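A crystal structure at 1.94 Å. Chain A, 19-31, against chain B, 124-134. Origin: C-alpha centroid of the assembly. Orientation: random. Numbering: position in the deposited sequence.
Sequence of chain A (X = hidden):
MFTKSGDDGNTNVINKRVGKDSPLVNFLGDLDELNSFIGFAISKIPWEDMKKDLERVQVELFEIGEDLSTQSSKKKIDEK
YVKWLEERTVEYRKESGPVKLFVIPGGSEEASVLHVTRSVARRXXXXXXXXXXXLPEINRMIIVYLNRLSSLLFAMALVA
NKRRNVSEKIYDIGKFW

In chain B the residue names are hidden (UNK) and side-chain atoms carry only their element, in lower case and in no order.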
# COMPACT_ATOMS: atom_id res chain seq x y z
N GLY A 19 25.53 -1.75 -1.93
CA GLY A 19 24.87 -1.38 -0.64
C GLY A 19 23.45 -0.88 -0.82
O GLY A 19 23.19 0.03 -1.61
N LYS A 20 22.52 -1.48 -0.07
CA LYS A 20 21.11 -1.11 -0.13
C LYS A 20 20.78 -0.10 0.97
O LYS A 20 21.68 0.33 1.72
CB LYS A 20 20.25 -2.37 0.03
CG LYS A 20 18.76 -2.16 -0.10
CD LYS A 20 18.06 -3.49 -0.33
CE LYS A 20 18.53 -4.12 -1.64
NZ LYS A 20 18.00 -5.50 -1.85
N ASP A 21 19.51 0.26 1.07
CA ASP A 21 19.04 1.23 2.06
C ASP A 21 19.53 2.64 1.71
O ASP A 21 19.23 3.60 2.41
CB ASP A 21 19.52 0.85 3.47
CG ASP A 21 18.79 1.61 4.57
OD1 ASP A 21 19.24 1.56 5.73
OD2 ASP A 21 17.75 2.26 4.27
N SER A 22 20.28 2.74 0.62
CA SER A 22 20.77 4.04 0.18
C SER A 22 19.59 4.87 -0.33
O SER A 22 18.51 4.33 -0.64
CB SER A 22 21.79 3.86 -0.94
OG SER A 22 21.14 3.54 -2.17
N PRO A 23 19.77 6.19 -0.41
CA PRO A 23 18.70 7.06 -0.90
C PRO A 23 18.31 6.67 -2.33
O PRO A 23 17.12 6.63 -2.66
CB PRO A 23 19.33 8.45 -0.85
CG PRO A 23 20.27 8.34 0.30
CD PRO A 23 20.89 6.98 0.12
N LEU A 24 19.29 6.39 -3.18
CA LEU A 24 18.96 6.01 -4.55
C LEU A 24 18.13 4.73 -4.62
O LEU A 24 17.11 4.69 -5.30
CB LEU A 24 20.21 5.83 -5.42
CG LEU A 24 19.89 5.34 -6.86
CD1 LEU A 24 19.02 6.36 -7.58
CD2 LEU A 24 21.19 5.13 -7.65
N VAL A 25 18.57 3.69 -3.91
CA VAL A 25 17.86 2.41 -3.91
C VAL A 25 16.43 2.57 -3.38
O VAL A 25 15.49 1.99 -3.92
CB VAL A 25 18.61 1.35 -3.09
CG1 VAL A 25 17.79 0.05 -3.03
CG2 VAL A 25 19.97 1.07 -3.76
N ASN A 26 16.28 3.36 -2.31
CA ASN A 26 14.96 3.62 -1.75
C ASN A 26 14.06 4.42 -2.71
O ASN A 26 12.87 4.13 -2.83
CB ASN A 26 15.09 4.35 -0.41
CG ASN A 26 15.33 3.39 0.75
OD1 ASN A 26 14.43 2.66 1.16
ND2 ASN A 26 16.54 3.39 1.28
N PHE A 27 14.62 5.41 -3.40
CA PHE A 27 13.85 6.20 -4.36
C PHE A 27 13.36 5.27 -5.48
O PHE A 27 12.19 5.29 -5.87
CB PHE A 27 14.72 7.34 -4.93
CG PHE A 27 13.94 8.49 -5.53
CD1 PHE A 27 14.57 9.71 -5.76
CD2 PHE A 27 12.59 8.35 -5.87
CE1 PHE A 27 13.87 10.79 -6.32
CE2 PHE A 27 11.88 9.42 -6.44
CZ PHE A 27 12.53 10.65 -6.66
N LEU A 28 14.27 4.46 -6.02
CA LEU A 28 13.90 3.51 -7.07
C LEU A 28 12.85 2.52 -6.53
O LEU A 28 11.94 2.13 -7.26
CB LEU A 28 15.13 2.75 -7.57
CG LEU A 28 16.20 3.60 -8.27
CD1 LEU A 28 17.43 2.72 -8.59
CD2 LEU A 28 15.61 4.18 -9.57
N GLY A 29 12.98 2.13 -5.27
CA GLY A 29 12.00 1.21 -4.69
C GLY A 29 10.63 1.88 -4.61
O GLY A 29 9.59 1.24 -4.90
N ASP A 30 10.60 3.15 -4.21
CA ASP A 30 9.32 3.88 -4.12
C ASP A 30 8.68 4.02 -5.51
O ASP A 30 7.46 3.89 -5.65
CB ASP A 30 9.52 5.27 -3.50
CG ASP A 30 9.88 5.20 -2.03
OD1 ASP A 30 9.69 4.13 -1.41
OD2 ASP A 30 10.35 6.21 -1.49
N LEU A 31 9.50 4.27 -6.52
CA LEU A 31 9.00 4.40 -7.88
C LEU A 31 8.36 3.10 -8.33
O LEU A 31 7.31 3.09 -8.97
CB LEU A 31 10.12 4.80 -8.85
CG LEU A 31 10.53 6.25 -8.62
CD1 LEU A 31 11.83 6.53 -9.36
CD2 LEU A 31 9.42 7.20 -9.10
N UNK B 124 9.91 -3.85 2.48
CA UNK B 124 10.22 -4.49 3.76
C UNK B 124 11.69 -4.93 3.75
O UNK B 124 12.39 -4.78 4.76
c UNK B 124 7.83 -5.30 4.00
c UNK B 124 9.67 -6.37 5.41
c UNK B 124 9.31 -5.73 4.02
N UNK B 125 12.16 -5.45 2.62
CA UNK B 125 13.57 -5.88 2.51
C UNK B 125 14.52 -4.69 2.76
O UNK B 125 15.48 -4.82 3.54
c UNK B 125 15.33 -6.89 0.96
c UNK B 125 15.70 -7.32 -0.45
o UNK B 125 14.82 -7.32 -1.35
c UNK B 125 13.85 -6.47 1.12
o UNK B 125 16.88 -7.69 -0.65
N UNK B 126 14.26 -3.55 2.11
CA UNK B 126 15.09 -2.36 2.32
C UNK B 126 15.03 -1.90 3.77
O UNK B 126 16.05 -1.57 4.37
c UNK B 126 14.95 -1.37 -0.09
c UNK B 126 12.26 0.20 -1.06
c UNK B 126 14.67 -1.19 1.42
n UNK B 126 13.42 0.58 -0.51
n UNK B 126 11.13 0.82 -0.73
n UNK B 126 12.20 -0.79 -1.94
c UNK B 126 14.73 -0.03 -0.81
N UNK B 127 13.83 -1.84 4.35
CA UNK B 127 13.71 -1.44 5.75
C UNK B 127 14.47 -2.41 6.67
O UNK B 127 15.12 -1.99 7.63
o UNK B 127 12.05 0.54 4.74
c UNK B 127 11.46 -0.28 5.44
n UNK B 127 10.14 -0.27 5.62
c UNK B 127 12.23 -1.37 6.17
N UNK B 128 14.41 -3.71 6.36
CA UNK B 128 15.12 -4.70 7.17
C UNK B 128 16.61 -4.39 7.23
O UNK B 128 17.23 -4.51 8.30
c UNK B 128 14.89 -6.10 6.61
N UNK B 129 17.20 -4.00 6.10
CA UNK B 129 18.61 -3.65 6.07
C UNK B 129 18.84 -2.47 7.02
O UNK B 129 19.82 -2.44 7.77
c UNK B 129 20.50 -2.76 4.68
c UNK B 129 19.06 -3.27 4.65
c UNK B 129 18.97 -4.49 3.74
N UNK B 130 17.93 -1.50 7.01
CA UNK B 130 18.05 -0.35 7.89
C UNK B 130 17.86 -0.76 9.37
O UNK B 130 18.58 -0.27 10.25
c UNK B 130 14.44 2.15 8.04
c UNK B 130 15.80 2.85 8.03
n UNK B 130 13.32 3.06 7.62
c UNK B 130 17.01 0.70 7.51
c UNK B 130 16.93 1.90 8.44
N UNK B 131 16.91 -1.64 9.64
CA UNK B 131 16.67 -2.05 11.02
C UNK B 131 17.84 -2.83 11.59
O UNK B 131 18.09 -2.77 12.80
o UNK B 131 10.58 -0.53 9.40
c UNK B 131 11.76 -1.08 9.83
c UNK B 131 13.86 -0.94 11.01
c UNK B 131 13.23 -2.97 9.91
c UNK B 131 15.42 -2.92 11.14
c UNK B 131 12.05 -2.39 9.50
c UNK B 131 12.67 -0.34 10.59
c UNK B 131 14.16 -2.26 10.67
N UNK B 132 18.54 -3.55 10.73
CA UNK B 132 19.69 -4.34 11.17
C UNK B 132 20.77 -3.44 11.75
O UNK B 132 21.55 -3.87 12.60
c UNK B 132 20.27 -5.17 10.02
c UNK B 132 19.26 -6.18 9.52
o UNK B 132 20.64 -4.30 8.94
N UNK B 133 20.81 -2.19 11.30
CA UNK B 133 21.78 -1.24 11.81
C UNK B 133 21.48 -0.90 13.27
O UNK B 133 22.39 -0.69 14.07
c UNK B 133 21.96 -0.19 9.51
c UNK B 133 23.26 -0.91 9.21
c UNK B 133 23.39 -1.21 7.72
n UNK B 133 23.15 0.02 6.91
c UNK B 133 21.77 0.05 10.99
N UNK B 134 20.20 -0.86 13.61
CA UNK B 134 19.81 -0.56 14.98
C UNK B 134 19.72 -1.82 15.83
O UNK B 134 19.78 -1.75 17.05
c UNK B 134 17.20 2.20 14.18
c UNK B 134 18.56 1.55 14.32
c UNK B 134 18.48 0.18 14.98
o UNK B 134 16.91 3.13 14.97
o UNK B 134 16.43 1.78 13.29
O HOH W 1 8.55 1.58 -1.64
O HOH W 2 9.64 -1.15 -3.37
O HOH W 3 11.39 3.42 0.79
O HOH W 4 14.15 1.85 3.82

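Position 124 of chain B carries three side-chain carbons, one bearing the other two, out of reach of chain A. This is valine; V124(B), apolar, suits a buried site within a helix that begins earlier in the chain.

At 125, three carbons run in line and the third carries two oxygens, one of them 2.7 Å from K20(A) NZ. A carboxylate on this chain is glutamate. The extended E125(B) brings its charge to the lysine, and K20(A) NZ donates to OE2, a hydrogen bond within a salt bridge.

Position 126 has three carbons, a nitrogen, then a carbon bearing two more nitrogens, set as a knob among V25(A), N26(A), G29(A) and D30(A). Only arginine has this guanidinium. R126(B) NE donates to N26(A) OD1 at 2.9 Å, while R126(B) CD packs on V25(A) CG1 at 3.8 Å. One face of the guanidinium lies over G29(A), whose CA is 3.4 Å from R126(B) NH1; a beta carbon on that glycine would clash with NH1. D30(A) OD1 and R126(B) NH2 form a long salt bridge at 3.7 Å, reinforced by two waters that each link these atoms.

At 127, two carbons end in one oxygen and one nitrogen, and a water joins the oxygen to N26(A) OD1. The amide is asparagine; N127(B) reaches that water although its CA-to-CB bond points away. Position 128 has a single carbon, out of reach of chain A: alanine, and A128(B) is small enough for a buried site.

Position 129 shows one carbon carrying two, one of these 3.9 Å from D21(A) CB: valine. V129(B) points toward chain A, a compact apolar contact. At 130, four carbons in a row end in nitrogen, and CB lies 3.0 Å from D21(A) OD1. This is lysine; the end of K130(B) leads away, its charge exposed.

Position 131 bears one carbon, then a ring of six carbons bearing an oxygen, without contact: tyrosine. The CA-to-CB bond of Y131(B) points away; its OH is hydrogen-bonded elsewhere in the structure. At 132, one carbon holds an oxygen and a carbon, without contact: threonine, T132(B), partly exposed. Position 133 repeats four carbons and a nitrogen, the latter 4.4 Å from D21(A) OD1: lysine. K133(B) is too far for a salt bridge, though its charge is complementary. Position 134, three carbons and two terminal oxygens, out of reach, is glutamate; the charge of E134(B) suits an exposed site.

The helices run nearly antiparallel, at 154°, with axes 10.9 Å apart at closest approach. R126(B) spans this gap, held by one direct hydrogen bond, a long salt bridge and bridging waters against a surface opened by glycine, while K20(A) and D21(A) extend the contact along chain B.

Chain B 124-134: VERNAVKYTKE
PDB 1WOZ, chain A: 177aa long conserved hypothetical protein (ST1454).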